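Long-range contacts in extracellular solute-binding protein, family 7 (Colwellia psychrerythraea, PDB 4PET), which binds pyruvate together with a calcium ion, probably as the periplasmic solute-binding component of a TRAP transporter: residues 103-108 against 322-328; 58-63 against 256-261. One frame throughout, in Å; residues are numbered along the deposited sequence.

Contact 1: 103-108 against 322-328; sequences FNTMFF and DPMTAEI
The amide of N104 reaches across to the first turn of helix 323-353 and is gripped at both ends. T325 OG1 donates to N104 OD1 at 2.6 Å, in the carbonyl plane and on a lone pair. N104 ND2 donates a hydrogen bond to D322 OD2 at 3.2 Å, a fairly straight bond that arrives from above the carboxylate plane. These two bonds fix the flip of the amide. D322 is the N-cap of the helix, and its OD2 also accepts from T325 N at 3.1 Å, from the opposite face of the carboxylate. With chi1 at -176°, D322 turns its carboxylate back over the helix start, where OD2 can take both bonds. The loop after strand 90-93 is thus fastened to a capped helix start. N104 and T325 form the tight, buried part, and apolar packing continues it along the helix. I328 CD1 sits 3.7 Å from F108 CZ and also touches N104 CB, while I328 CG2 meets F107 CB at 3.9 Å. F103 and D322 make up the partly exposed side. The F103 ring turns its edge to T325 OG1, and its CE1 touches D322 CB more loosely, at 4.0 Å. K321 makes a cation-pi contact with this ring.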
loop_
_atom_site.group_PDB
_atom_site.type_symbol
_atom_site.label_atom_id
_atom_site.label_comp_id
_atom_site.label_asym_id
_atom_site.label_seq_id
_atom_site.Cartn_x
_atom_site.Cartn_y
_atom_site.Cartn_z
ATOM N N PHE A 103 -15.535 -21.718 7.514
ATOM C CA PHE A 103 -14.340 -21.754 6.662
ATOM C C PHE A 103 -14.223 -20.539 5.756
ATOM O O PHE A 103 -13.119 -20.210 5.298
ATOM C CB PHE A 103 -14.228 -23.041 5.829
ATOM C CG PHE A 103 -15.524 -23.530 5.265
ATOM C CD1 PHE A 103 -16.198 -22.811 4.289
ATOM C CD2 PHE A 103 -16.064 -24.743 5.703
ATOM C CE1 PHE A 103 -17.403 -23.281 3.763
ATOM C CE2 PHE A 103 -17.262 -25.220 5.186
ATOM C CZ PHE A 103 -17.936 -24.490 4.224
ATOM N N ASN A 104 -15.331 -19.838 5.518
ATOM C CA ASN A 104 -15.262 -18.663 4.628
ATOM C C ASN A 104 -14.504 -17.488 5.238
ATOM O O ASN A 104 -14.039 -16.595 4.512
ATOM C CB ASN A 104 -16.653 -18.261 4.130
ATOM C CG ASN A 104 -17.195 -19.258 3.125
ATOM O OD1 ASN A 104 -16.437 -19.767 2.297
ATOM N ND2 ASN A 104 -18.482 -19.581 3.214
ATOM N N THR A 105 -14.319 -17.511 6.554
ATOM C CA THR A 105 -13.496 -16.494 7.202
ATOM C C THR A 105 -12.014 -16.539 6.798
ATOM O O THR A 105 -11.308 -15.552 6.972
ATOM C CB THR A 105 -13.582 -16.571 8.735
ATOM O OG1 THR A 105 -13.122 -17.854 9.200
ATOM C CG2 THR A 105 -15.012 -16.299 9.194
HETATM N N MSE A 106 -11.539 -17.670 6.278
HETATM C CA MSE A 106 -10.123 -17.796 5.888
HETATM C C MSE A 106 -9.680 -16.839 4.774
HETATM O O MSE A 106 -8.559 -16.337 4.787
HETATM C CB MSE A 106 -9.831 -19.221 5.403
HETATM C CG MSE A 106 -9.831 -20.276 6.500
HETATM SE SE MSE A 106 -9.166 -21.972 5.806
HETATM C CE MSE A 106 -10.654 -22.466 4.644
ATOM N N PHE A 107 -10.564 -16.597 3.816
ATOM C CA PHE A 107 -10.172 -15.977 2.559
ATOM C C PHE A 107 -10.028 -14.449 2.626
ATOM O O PHE A 107 -9.484 -13.860 1.708
ATOM C CB PHE A 107 -11.111 -16.437 1.430
ATOM C CG PHE A 107 -11.317 -17.934 1.426
ATOM C CD1 PHE A 107 -10.265 -18.789 1.159
ATOM C CD2 PHE A 107 -12.541 -18.481 1.767
ATOM C CE1 PHE A 107 -10.427 -20.141 1.189
ATOM C CE2 PHE A 107 -12.714 -19.857 1.819
ATOM C CZ PHE A 107 -11.673 -20.678 1.529
ATOM N N PHE A 108 -10.465 -13.825 3.731
ATOM C CA PHE A 108 -10.337 -12.391 3.910
ATOM C C PHE A 108 -9.014 -11.975 4.566
ATOM O O PHE A 108 -8.756 -10.785 4.730
ATOM C CB PHE A 108 -11.543 -11.837 4.673
ATOM C CG PHE A 108 -12.850 -12.174 3.990
ATOM C CD1 PHE A 108 -13.263 -11.442 2.873
ATOM C CD2 PHE A 108 -13.601 -13.272 4.388
ATOM C CE1 PHE A 108 -14.439 -11.754 2.201
ATOM C CE2 PHE A 108 -14.787 -13.596 3.722
ATOM C CZ PHE A 108 -15.209 -12.839 2.629
ATOM N N ASP A 322 -19.975 -25.197 -1.095
ATOM C CA ASP A 322 -20.718 -24.060 -0.565
ATOM C C ASP A 322 -20.741 -22.923 -1.569
ATOM O O ASP A 322 -19.689 -22.495 -2.044
ATOM C CB ASP A 322 -20.105 -23.604 0.767
ATOM C CG ASP A 322 -20.895 -22.493 1.426
ATOM O OD1 ASP A 322 -22.001 -22.755 1.931
ATOM O OD2 ASP A 322 -20.410 -21.355 1.458
ATOM N N PRO A 323 -21.936 -22.419 -1.896
ATOM C CA PRO A 323 -22.020 -21.392 -2.938
ATOM C C PRO A 323 -21.390 -20.071 -2.518
ATOM O O PRO A 323 -20.864 -19.357 -3.377
ATOM C CB PRO A 323 -23.527 -21.226 -3.167
ATOM C CG PRO A 323 -24.170 -22.434 -2.520
ATOM C CD PRO A 323 -23.265 -22.825 -1.406
HETATM N N MSE A 324 -21.408 -19.747 -1.227
HETATM C CA MSE A 324 -20.746 -18.528 -0.768
HETATM C C MSE A 324 -19.212 -18.638 -0.921
HETATM O O MSE A 324 -18.532 -17.638 -1.248
HETATM C CB MSE A 324 -21.109 -18.237 0.691
HETATM C CG MSE A 324 -20.466 -16.954 1.240
HETATM SE SE MSE A 324 -20.779 -15.392 0.102
HETATM C CE MSE A 324 -22.681 -15.241 0.299
ATOM N N THR A 325 -18.684 -19.835 -0.668
ATOM C CA THR A 325 -17.263 -20.131 -0.892
ATOM C C THR A 325 -16.907 -20.035 -2.369
ATOM O O THR A 325 -15.845 -19.537 -2.743
ATOM C CB THR A 325 -16.909 -21.542 -0.425
ATOM O OG1 THR A 325 -17.367 -21.729 0.923
ATOM C CG2 THR A 325 -15.368 -21.787 -0.518
ATOM N N ALA A 326 -17.795 -20.528 -3.225
ATOM C CA ALA A 326 -17.512 -20.477 -4.650
ATOM C C ALA A 326 -17.469 -19.016 -5.072
ATOM O O ALA A 326 -16.586 -18.605 -5.849
ATOM C CB ALA A 326 -18.545 -21.290 -5.454
ATOM N N GLU A 327 -18.382 -18.221 -4.522
ATOM C CA GLU A 327 -18.477 -16.825 -4.890
ATOM C C GLU A 327 -17.235 -16.088 -4.442
ATOM O O GLU A 327 -16.653 -15.286 -5.194
ATOM C CB GLU A 327 -19.719 -16.141 -4.292
ATOM C CG GLU A 327 -19.860 -14.702 -4.808
ATOM C CD GLU A 327 -21.023 -13.901 -4.202
ATOM O OE1 GLU A 327 -21.858 -14.466 -3.458
ATOM O OE2 GLU A 327 -21.084 -12.678 -4.469
ATOM N N ILE A 328 -16.805 -16.355 -3.221
ATOM C CA ILE A 328 -15.632 -15.654 -2.713
ATOM C C ILE A 328 -14.371 -16.058 -3.492
ATOM O O ILE A 328 -13.605 -15.196 -3.907
ATOM C CB ILE A 328 -15.399 -15.910 -1.227
ATOM C CG1 ILE A 328 -16.561 -15.354 -0.408
ATOM C CG2 ILE A 328 -14.107 -15.197 -0.785
ATOM C CD1 ILE A 328 -16.621 -15.882 1.000
#

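Contact 2: 58-63 against 256-261; sequences MSNGRL and DLQKIL
R62 lays one face of its guanidinium over L257, whose CD2 is 3.7 Å from R62 CZ. The same methyl touches S59 CB at 3.6 Å. At the guanidinium edge, R62 NH1 forms a salt bridge with D256 OD2 at 2.9 Å. The bond is nearly straight (176°) and comes in on the syn side, though tilted out of the carboxylate plane. A water joins R62 NH2 to the same OD2. R62 NE donates back to S59 O at 3.0 Å. The bend at chi3 (-71°) turns the guanidinium so that NE keeps this bond while NH1 faces D256. S59 O also accepts from R62 N, which closes a type I' turn from S59 to R62. Helix 44-58 ends here in a Schellman motif, with N60 at positive phi. The turn between this helix and strand 63-68 thus packs on the start of helix 255-290. S59 OG accepts from L63 N and is hydrogen-bonded to V55 O. At the last turn of helix 44-58, M58 CB packs on I260 CG2 at 3.8 Å, the two side chains running alongside one another and pointing opposite ways. M58 of the second subunit packs on I260 too. Replacing R62 by an alanine would probably leave D256 without its charged mate and take the flat cover off one side of L257 CD2. Ion pair and apolar contact therefore share one guanidinium placement.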
loop_
_atom_site.group_PDB
_atom_site.type_symbol
_atom_site.label_atom_id
_atom_site.label_comp_id
_atom_site.label_asym_id
_atom_site.label_seq_id
_atom_site.Cartn_x
_atom_site.Cartn_y
_atom_site.Cartn_z
HETATM N N MSE A 58 -9.584 12.657 17.711
HETATM C CA MSE A 58 -10.581 13.085 16.749
HETATM C C MSE A 58 -11.928 13.306 17.417
HETATM O O MSE A 58 -12.629 14.221 17.025
HETATM C CB MSE A 58 -10.741 12.046 15.641
HETATM C CG MSE A 58 -9.577 12.045 14.665
HETATM SE SE MSE A 58 -9.978 11.153 13.028
HETATM C CE MSE A 58 -9.751 9.335 13.635
ATOM N N SER A 59 -12.280 12.486 18.425
ATOM C CA SER A 59 -13.573 12.650 19.134
ATOM C C SER A 59 -13.564 13.640 20.298
ATOM O O SER A 59 -14.583 13.816 20.990
ATOM C CB SER A 59 -14.084 11.280 19.622
ATOM O OG SER A 59 -13.301 10.768 20.675
ATOM N N ASN A 60 -12.423 14.277 20.538
ATOM C CA ASN A 60 -12.233 15.099 21.721
ATOM C C ASN A 60 -12.676 14.378 22.997
ATOM O O ASN A 60 -13.340 14.984 23.836
ATOM C CB ASN A 60 -13.021 16.396 21.607
ATOM C CG ASN A 60 -12.590 17.439 22.611
ATOM O OD1 ASN A 60 -11.500 17.382 23.172
ATOM N ND2 ASN A 60 -13.446 18.422 22.826
ATOM N N GLY A 61 -12.358 13.094 23.099
ATOM C CA GLY A 61 -12.656 12.293 24.280
ATOM C C GLY A 61 -14.049 11.681 24.359
ATOM O O GLY A 61 -14.385 11.002 25.335
ATOM N N ARG A 62 -14.882 11.923 23.355
ATOM C CA ARG A 62 -16.253 11.385 23.362
ATOM C C ARG A 62 -16.300 9.888 23.098
ATOM O O ARG A 62 -17.231 9.209 23.531
ATOM C CB ARG A 62 -17.133 12.082 22.333
ATOM C CG ARG A 62 -17.475 13.517 22.666
ATOM C CD ARG A 62 -18.302 14.111 21.533
ATOM N NE ARG A 62 -17.478 14.323 20.346
ATOM C CZ ARG A 62 -17.933 14.293 19.095
ATOM N NH1 ARG A 62 -19.207 14.040 18.858
ATOM N NH2 ARG A 62 -17.106 14.501 18.077
ATOM N N LEU A 63 -15.331 9.370 22.355
ATOM C CA LEU A 63 -15.173 7.924 22.260
ATOM C C LEU A 63 -13.765 7.517 22.667
ATOM O O LEU A 63 -12.803 7.904 22.015
ATOM C CB LEU A 63 -15.480 7.415 20.844
ATOM C CG LEU A 63 -15.312 5.923 20.590
ATOM C CD1 LEU A 63 -16.194 5.072 21.519
ATOM C CD2 LEU A 63 -15.602 5.580 19.145
ATOM N N ASP A 256 -21.406 10.764 13.690
ATOM C CA ASP A 256 -20.075 11.381 13.520
ATOM C C ASP A 256 -19.013 10.496 14.173
ATOM O O ASP A 256 -17.940 10.273 13.601
ATOM C CB ASP A 256 -20.040 12.839 14.008
ATOM C CG ASP A 256 -20.394 12.996 15.486
ATOM O OD1 ASP A 256 -21.021 12.071 16.044
ATOM O OD2 ASP A 256 -20.096 14.075 16.067
ATOM N N LEU A 257 -19.331 9.922 15.331
ATOM C CA LEU A 257 -18.391 9.006 15.989
ATOM C C LEU A 257 -18.280 7.692 15.217
ATOM O O LEU A 257 -17.204 7.111 15.157
ATOM C CB LEU A 257 -18.754 8.771 17.454
ATOM C CG LEU A 257 -18.782 9.970 18.379
ATOM C CD1 LEU A 257 -19.137 9.506 19.828
ATOM C CD2 LEU A 257 -17.434 10.702 18.334
ATOM N N GLN A 258 -19.368 7.240 14.591
ATOM C CA GLN A 258 -19.267 6.081 13.706
ATOM C C GLN A 258 -18.221 6.302 12.612
ATOM O O GLN A 258 -17.420 5.401 12.289
ATOM C CB GLN A 258 -20.600 5.778 13.042
ATOM C CG GLN A 258 -21.676 5.317 14.014
ATOM C CD GLN A 258 -23.012 5.036 13.345
ATOM O OE1 GLN A 258 -23.211 5.344 12.170
ATOM N NE2 GLN A 258 -23.947 4.471 14.104
ATOM N N LYS A 259 -18.267 7.469 11.982
ATOM C CA LYS A 259 -17.333 7.749 10.897
ATOM C C LYS A 259 -15.897 7.867 11.416
ATOM O O LYS A 259 -14.944 7.408 10.774
ATOM C CB LYS A 259 -17.732 9.038 10.163
ATOM C CG LYS A 259 -16.991 9.231 8.876
ATOM C CD LYS A 259 -17.437 8.178 7.875
ATOM C CE LYS A 259 -16.569 8.209 6.633
ATOM N NZ LYS A 259 -17.028 7.287 5.548
ATOM N N ILE A 260 -15.751 8.496 12.574
ATOM C CA ILE A 260 -14.435 8.680 13.164
ATOM C C ILE A 260 -13.801 7.298 13.387
ATOM O O ILE A 260 -12.649 7.071 13.068
ATOM C CB ILE A 260 -14.543 9.498 14.466
ATOM C CG1 ILE A 260 -14.688 10.978 14.107
ATOM C CG2 ILE A 260 -13.323 9.284 15.391
ATOM C CD1 ILE A 260 -14.836 11.920 15.267
ATOM N N LEU A 261 -14.603 6.381 13.932
ATOM C CA LEU A 261 -14.171 5.042 14.208
ATOM C C LEU A 261 -13.740 4.376 12.908
ATOM O O LEU A 261 -12.627 3.866 12.821
ATOM C CB LEU A 261 -15.293 4.269 14.914
ATOM C CG LEU A 261 -14.979 2.804 15.236
ATOM C CD1 LEU A 261 -13.896 2.716 16.331
ATOM C CD2 LEU A 261 -16.217 2.051 15.635
HETATM O O HOH W 1 -17.768 15.342 15.211
#

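In the fold
From the N terminus, the chain runs through strand 29-35 and helix 44-58 to residues 58-63, the first half of contact 2. It passes strands 63-68 and 90-93 and then reaches 103-108, the first half of contact 1. Contact 2 closes at 256-261, near the start of helix 255-290, and contact 1 closes later at 322-328. The two loops therefore cross and do not nest. Contact 2 ties the turn before edge strand 63-68 to the long helix 255-290. Contact 1 ties the loop after strand 90-93 to helix 323-353. Their centres are about 33 Å apart, and they do not touch. Contact 1 lies nearer the ligand site: the side chain of F108 is about 13 Å from the bound pyruvic acid.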